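Local coordinates for protein hydroxyethylthiazole kinase (Pyrococcus horikoshii, PDB 3HPD) that probably phosphorylates the hydroxyl group of 4-methyl-5-(2-hydroxyethyl)thiazole with ATP and magnesium, a salvage step toward thiamine diphosphate, at residues A[166-171]-A[177-182]; A[161-166]-A[216-221]; A[115-118]-A[123-126]. All coordinates share one frame; numbering follows the deposited sequence.

Contact 1 of 3, residues A[166-171]-A[177-182]; sequences GAVDYV and TFAVYN
Val168 and Tyr181 run side by side, pointing the same way. Both valine methyls meet the CD1-CE1 side of the ring, CG2 of Val168 3.7 Å from CD1 of Tyr181 and CG1 next to CE1. Two pairs further on, the Tyr170 ring leans across the methyl of Ala179 (CE1 of Tyr170 to CB of Ala179, 3.6 Å), while CG2 of Thr177 sits at the ring's edge, near its plane. These residues belong to the hairpin 169-172/177-180, whose segments 169-171 and 177-180 run antiparallel at 161°. Asp169-Val180 and Val171-Phe178 are hydrogen-bonded pairs, and Tyr170-Ala179 between them is non-hydrogen-bonded. On the other sheet face the Asp169 and Val180 side chains slant across each other, OD2 of Asp169 3.8 Å from CG1 of Val180. With CG anti to its carbonyl carbon (chi1 -53°), the Asp169 carboxylate turns back along its segment, and OD1 accepts Gly166 N at 2.9 Å on the anti side, 32° out of the carboxylate plane. A water 2.6 Å from OD2 of Asp169 also reaches Asn182 O, with more acceptors around it than protons to give. A second water bridges Ala167 O and Tyr181 O. Phe178 leads away and meets Phe3 edge-to-face.

Contact 2 of 3, residues A[161-166]-A[216-221]; sequences TVAVTG and SALVTF
Leu218 of helix 210-231 reaches Ala163 and Thr165 of strand 161-165, joining a helical layer to the central mixed sheet of a ribokinase-like domain. The two strand residues are two apart and so project from the same face, and the leucine spans both with its forked end: CD1 of Leu218 lies 4.2 Å from CB of Ala163, and CD2 of Leu218 lies 4.0 Å from CG2 of Thr165. The side chains of Thr165 and Leu218 cross at about a right angle. The contact is small, 88 Å² in all, and wholly apolar. Rotation of Thr165 sorts its two branches: at chi1 61° the hydroxyl lies between backbone N and carbonyl carbon and makes a weak hydrogen bond to Gly119 O, while the methyl is left for the helix. Val162 and Val164 point to the other face, where helix 144-157 covers them. Behind Leu218, the helix is knit by Ser216 O, which accepts both Thr220 N and Thr220 OG1, each at 2.9 Å, from opposite faces of the carbonyl plane; the threonine hydroxyl is thus satisfied within the helix itself. Phe221 packs on Val197 and Leu200 of helix 193-205. A phosphate ion, probably from the crystallisation liquor, lies about 4 Å from the side chain of Thr165, which is predicted to bind ATP. A nucleotide site at the C-terminal ends of parallel strands, with helices packed on both sheet faces, is typical of the ribokinase-like α/β/α fold.

Contact 3 of 3, residues A[115-118]-A[123-126]; sequences DVLK and EISA
Leu117 and Ile124 meet tip to tip: CD1 of Ile124 is 3.9 Å from CG of Leu117 and 4.0 Å from CD2 of the same leucine. Strand 116-120 runs directly into helix 121-131, so this is a tight β-α unit of the ribokinase-like sheet, with the first turn of the helix folded back over the strand it has just left. The same Ile124 methyl also brushes the main chain at the next residue, 4.4 Å from Lys118 C. With CG of Leu117 anti to its backbone N (chi1 172°), the isobutyl group stretches outward to meet the isoleucine. Around this pair the apolar shell continues: Leu117 also touches Val162, Phe158 and Pro93, and Ile124 rests on Val164 of strand 161-165 and on Leu150 and Ala154 of helix 144-157. The sheet fixes the strand beneath, since Leu117 exchanges backbone hydrogen bonds with Thr161 and Ala163. The start of the helix is held by Asn120 OD1, which accepts Glu123 N, and by Ser125 OG, whose single proton can serve Phe121 O or Gly122 O, or be shared between them. Lys118 leaves on the face away from the helix and packs on Val197 and Ala198 of helix 193-205. Its NZ forms a salt bridge with Asp92 OD2. This lysine is predicted to bind ATP, and a phosphate ion lies about 5 Å from its side chain, consistent with a pocket for anions. The outer bends of the lysine chain (chi3 64°, chi4 52°) swing the ammonium back toward the helix side, though Lys118 NZ stops 5.2 Å short of Glu123 OE1, while Glu123 OE2 accepts a hydrogen bond from Gly95 N.

How the contacts relate
From the N terminus, contact 3 closes first, a short loop from strand 116-120 into helix 121-131. Helix 144-157 then leads to strand 161-165, where contact 2 opens. Before that loop closes at 216-221, the chain makes the hairpin of contact 1, which is therefore nested inside contact 2 and shares Gly166 with it; none of the three loops cross. Contact 3 stands in series before both. Strands 116-120, 161-165, 169-172 and 177-180 are successive neighbours in one sheet, so contact 2 sits between the others. It borders contact 1 also through Leu218, whose CD1 lies 3.4 Å from Val171 CG2, and so helix 210-231 spans two strands.

Contact 1 of 3, residues A[166-171]-A[177-182]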
# COMPACT_ATOMS: atom_id res chain seq x y z
N GLY A 166 -22.54 -5.30 -8.40
CA GLY A 166 -22.66 -6.75 -8.51
C GLY A 166 -22.38 -7.17 -9.94
O GLY A 166 -21.86 -6.38 -10.72
N ALA A 167 -22.73 -8.42 -10.28
CA ALA A 167 -22.52 -8.91 -11.64
C ALA A 167 -23.10 -7.84 -12.56
O ALA A 167 -22.51 -7.46 -13.57
CB ALA A 167 -23.24 -10.24 -11.84
N VAL A 168 -24.27 -7.35 -12.18
CA VAL A 168 -24.94 -6.27 -12.89
C VAL A 168 -25.04 -5.17 -11.84
O VAL A 168 -25.50 -5.42 -10.72
CB VAL A 168 -26.37 -6.66 -13.34
CG1 VAL A 168 -27.08 -5.45 -13.94
CG2 VAL A 168 -26.31 -7.79 -14.36
N ASP A 169 -24.58 -3.96 -12.17
CA ASP A 169 -24.65 -2.86 -11.22
C ASP A 169 -25.91 -2.05 -11.47
O ASP A 169 -26.35 -1.93 -12.61
CB ASP A 169 -23.45 -1.91 -11.37
CG ASP A 169 -22.13 -2.63 -11.32
OD1 ASP A 169 -21.79 -3.19 -10.25
OD2 ASP A 169 -21.42 -2.62 -12.34
N TYR A 170 -26.48 -1.51 -10.41
CA TYR A 170 -27.66 -0.66 -10.52
C TYR A 170 -27.34 0.67 -9.85
O TYR A 170 -26.76 0.71 -8.77
CB TYR A 170 -28.87 -1.31 -9.86
CG TYR A 170 -29.44 -2.42 -10.70
CD1 TYR A 170 -30.20 -2.14 -11.83
CD2 TYR A 170 -29.16 -3.76 -10.40
CE1 TYR A 170 -30.65 -3.16 -12.66
CE2 TYR A 170 -29.60 -4.78 -11.22
CZ TYR A 170 -30.35 -4.48 -12.35
OH TYR A 170 -30.77 -5.49 -13.18
N VAL A 171 -27.71 1.76 -10.52
CA VAL A 171 -27.47 3.10 -10.02
C VAL A 171 -28.79 3.86 -10.12
O VAL A 171 -29.44 3.82 -11.16
CB VAL A 171 -26.42 3.84 -10.87
CG1 VAL A 171 -25.95 5.10 -10.15
CG2 VAL A 171 -25.26 2.91 -11.17
N THR A 177 -33.04 5.20 -13.12
CA THR A 177 -32.17 4.08 -12.77
C THR A 177 -31.45 3.54 -13.99
O THR A 177 -32.03 3.47 -15.08
CB THR A 177 -32.99 2.94 -12.11
OG1 THR A 177 -33.61 3.43 -10.92
CG2 THR A 177 -32.09 1.76 -11.76
N PHE A 178 -30.19 3.17 -13.80
CA PHE A 178 -29.37 2.61 -14.87
C PHE A 178 -28.82 1.26 -14.45
O PHE A 178 -28.54 1.03 -13.27
CB PHE A 178 -28.20 3.54 -15.19
CG PHE A 178 -28.58 4.76 -15.98
CD1 PHE A 178 -28.63 4.71 -17.37
CD2 PHE A 178 -28.89 5.95 -15.34
CE1 PHE A 178 -28.99 5.83 -18.11
CE2 PHE A 178 -29.24 7.08 -16.07
CZ PHE A 178 -29.29 7.02 -17.46
N ALA A 179 -28.66 0.37 -15.42
CA ALA A 179 -28.11 -0.95 -15.17
C ALA A 179 -26.80 -1.03 -15.95
O ALA A 179 -26.76 -0.68 -17.13
CB ALA A 179 -29.07 -2.03 -15.65
N VAL A 180 -25.74 -1.47 -15.29
CA VAL A 180 -24.43 -1.59 -15.93
C VAL A 180 -24.05 -3.06 -15.99
O VAL A 180 -23.98 -3.73 -14.96
CB VAL A 180 -23.35 -0.82 -15.14
CG1 VAL A 180 -21.98 -1.06 -15.76
CG2 VAL A 180 -23.69 0.66 -15.12
N TYR A 181 -23.79 -3.55 -17.20
CA TYR A 181 -23.44 -4.96 -17.40
C TYR A 181 -21.95 -5.22 -17.59
O TYR A 181 -21.53 -6.38 -17.65
CB TYR A 181 -24.20 -5.52 -18.60
CG TYR A 181 -25.70 -5.36 -18.49
CD1 TYR A 181 -26.45 -6.20 -17.67
CD2 TYR A 181 -26.36 -4.35 -19.19
CE1 TYR A 181 -27.83 -6.02 -17.53
CE2 TYR A 181 -27.74 -4.16 -19.05
CZ TYR A 181 -28.46 -5.00 -18.22
OH TYR A 181 -29.82 -4.82 -18.08
N ASN A 182 -21.15 -4.16 -17.68
CA ASN A 182 -19.71 -4.30 -17.87
C ASN A 182 -19.00 -4.82 -16.62
O ASN A 182 -19.50 -4.66 -15.50
CB ASN A 182 -19.08 -2.97 -18.28
CG ASN A 182 -19.55 -2.50 -19.64
OD1 ASN A 182 -20.27 -1.51 -19.75
ND2 ASN A 182 -19.14 -3.21 -20.68
O HOH W 1 -23.19 -8.49 -16.31
O HOH W 2 -20.79 -5.00 -13.11

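Contact 2 of 3, residues A[161-166]-A[216-221]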
# COMPACT_ATOMS: atom_id res chain seq x y z
N THR A 161 -27.75 9.59 -4.55
CA THR A 161 -27.62 8.64 -5.65
C THR A 161 -26.97 7.41 -5.03
O THR A 161 -25.97 7.53 -4.31
CB THR A 161 -26.74 9.19 -6.79
OG1 THR A 161 -27.50 10.14 -7.55
CG2 THR A 161 -26.27 8.06 -7.71
N VAL A 162 -27.53 6.25 -5.30
CA VAL A 162 -26.99 5.02 -4.74
C VAL A 162 -26.66 4.03 -5.84
O VAL A 162 -27.35 3.94 -6.86
CB VAL A 162 -28.00 4.35 -3.78
CG1 VAL A 162 -27.47 2.99 -3.32
CG2 VAL A 162 -28.27 5.25 -2.59
N ALA A 163 -25.58 3.29 -5.62
CA ALA A 163 -25.17 2.27 -6.56
C ALA A 163 -24.98 0.98 -5.76
O ALA A 163 -24.29 0.97 -4.75
CB ALA A 163 -23.85 2.65 -7.24
N VAL A 164 -25.66 -0.07 -6.21
CA VAL A 164 -25.52 -1.38 -5.59
C VAL A 164 -24.76 -2.16 -6.64
O VAL A 164 -25.29 -2.49 -7.71
CB VAL A 164 -26.89 -2.05 -5.33
CG1 VAL A 164 -26.68 -3.46 -4.80
CG2 VAL A 164 -27.68 -1.24 -4.31
N THR A 165 -23.49 -2.44 -6.36
CA THR A 165 -22.64 -3.15 -7.30
C THR A 165 -22.81 -4.66 -7.26
O THR A 165 -23.19 -5.23 -6.24
CB THR A 165 -21.16 -2.79 -7.04
OG1 THR A 165 -20.80 -3.19 -5.71
CG2 THR A 165 -20.96 -1.29 -7.17
N GLY A 166 -22.54 -5.30 -8.40
CA GLY A 166 -22.66 -6.75 -8.51
C GLY A 166 -22.38 -7.17 -9.94
O GLY A 166 -21.86 -6.38 -10.72
N SER A 216 -21.15 6.49 -15.09
CA SER A 216 -19.96 6.60 -15.94
C SER A 216 -18.77 5.89 -15.32
O SER A 216 -17.98 5.25 -16.01
CB SER A 216 -19.61 8.07 -16.18
OG SER A 216 -20.64 8.74 -16.88
N ALA A 217 -18.63 6.00 -14.00
CA ALA A 217 -17.52 5.37 -13.30
C ALA A 217 -17.60 3.85 -13.40
O ALA A 217 -16.60 3.18 -13.63
CB ALA A 217 -17.52 5.79 -11.83
N LEU A 218 -18.81 3.32 -13.24
CA LEU A 218 -19.02 1.88 -13.30
C LEU A 218 -18.78 1.32 -14.70
O LEU A 218 -18.22 0.24 -14.85
CB LEU A 218 -20.43 1.54 -12.82
CG LEU A 218 -20.61 1.67 -11.30
CD1 LEU A 218 -22.08 1.86 -10.96
CD2 LEU A 218 -20.04 0.43 -10.62
N VAL A 219 -19.22 2.05 -15.72
CA VAL A 219 -19.03 1.60 -17.09
C VAL A 219 -17.54 1.66 -17.45
O VAL A 219 -16.98 0.70 -17.99
CB VAL A 219 -19.83 2.48 -18.08
CG1 VAL A 219 -19.37 2.22 -19.51
CG2 VAL A 219 -21.31 2.19 -17.93
N THR A 220 -16.91 2.78 -17.14
CA THR A 220 -15.49 2.94 -17.44
C THR A 220 -14.64 1.88 -16.76
O THR A 220 -13.79 1.26 -17.39
CB THR A 220 -15.00 4.34 -17.01
OG1 THR A 220 -15.69 5.34 -17.77
CG2 THR A 220 -13.51 4.48 -17.23
N PHE A 221 -14.87 1.66 -15.47
CA PHE A 221 -14.08 0.67 -14.74
C PHE A 221 -14.41 -0.75 -15.19
O PHE A 221 -13.53 -1.61 -15.27
CB PHE A 221 -14.33 0.79 -13.23
CG PHE A 221 -13.43 -0.08 -12.40
CD1 PHE A 221 -12.09 0.26 -12.22
CD2 PHE A 221 -13.91 -1.25 -11.83
CE1 PHE A 221 -11.24 -0.55 -11.47
CE2 PHE A 221 -13.07 -2.08 -11.08
CZ PHE A 221 -11.73 -1.73 -10.90

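Contact 3 of 3, residues A[115-118]-A[123-126]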
# COMPACT_ATOMS: atom_id res chain seq x y z
N ASP A 115 -23.38 12.70 -1.62
CA ASP A 115 -23.89 12.84 -2.97
C ASP A 115 -23.99 11.51 -3.70
O ASP A 115 -24.79 11.35 -4.62
CB ASP A 115 -23.01 13.82 -3.74
CG ASP A 115 -23.09 15.22 -3.16
OD1 ASP A 115 -24.07 15.93 -3.46
OD2 ASP A 115 -22.19 15.59 -2.38
N VAL A 116 -23.16 10.56 -3.28
CA VAL A 116 -23.16 9.22 -3.86
C VAL A 116 -22.84 8.20 -2.78
O VAL A 116 -21.90 8.39 -2.00
CB VAL A 116 -22.09 9.06 -4.98
CG1 VAL A 116 -22.03 7.60 -5.44
CG2 VAL A 116 -22.43 9.96 -6.17
N LEU A 117 -23.64 7.14 -2.71
CA LEU A 117 -23.43 6.05 -1.76
C LEU A 117 -23.21 4.85 -2.68
O LEU A 117 -24.05 4.53 -3.50
CB LEU A 117 -24.67 5.82 -0.89
CG LEU A 117 -24.62 4.57 0.01
CD1 LEU A 117 -23.48 4.68 1.01
CD2 LEU A 117 -25.94 4.41 0.74
N LYS A 118 -22.06 4.20 -2.53
CA LYS A 118 -21.73 3.06 -3.36
C LYS A 118 -21.26 1.83 -2.60
O LYS A 118 -20.26 1.88 -1.93
CB LYS A 118 -20.60 3.39 -4.33
CG LYS A 118 -20.37 2.18 -5.21
CD LYS A 118 -18.92 1.89 -5.67
CE LYS A 118 -17.92 1.54 -4.51
NZ LYS A 118 -18.30 0.44 -3.53
N GLU A 123 -23.93 -4.63 1.96
CA GLU A 123 -23.67 -3.36 2.63
C GLU A 123 -24.84 -2.40 2.54
O GLU A 123 -25.26 -1.84 3.55
CB GLU A 123 -22.40 -2.71 2.05
CG GLU A 123 -21.17 -3.60 2.15
CD GLU A 123 -19.97 -3.07 1.38
OE1 GLU A 123 -20.17 -2.41 0.34
OE2 GLU A 123 -18.82 -3.34 1.81
N ILE A 124 -25.38 -2.21 1.35
CA ILE A 124 -26.50 -1.29 1.19
C ILE A 124 -27.78 -1.83 1.84
O ILE A 124 -28.55 -1.06 2.41
CB ILE A 124 -26.78 -0.99 -0.30
CG1 ILE A 124 -25.51 -0.46 -0.97
CG2 ILE A 124 -27.90 0.04 -0.42
CD1 ILE A 124 -24.87 0.73 -0.26
N SER A 125 -28.00 -3.14 1.77
CA SER A 125 -29.19 -3.70 2.38
C SER A 125 -29.12 -3.56 3.90
O SER A 125 -30.13 -3.33 4.56
CB SER A 125 -29.35 -5.18 1.99
OG SER A 125 -28.25 -5.95 2.44
N ALA A 126 -27.92 -3.67 4.45
CA ALA A 126 -27.73 -3.54 5.89
C ALA A 126 -28.00 -2.10 6.34
O ALA A 126 -28.56 -1.87 7.41
CB ALA A 126 -26.32 -3.96 6.29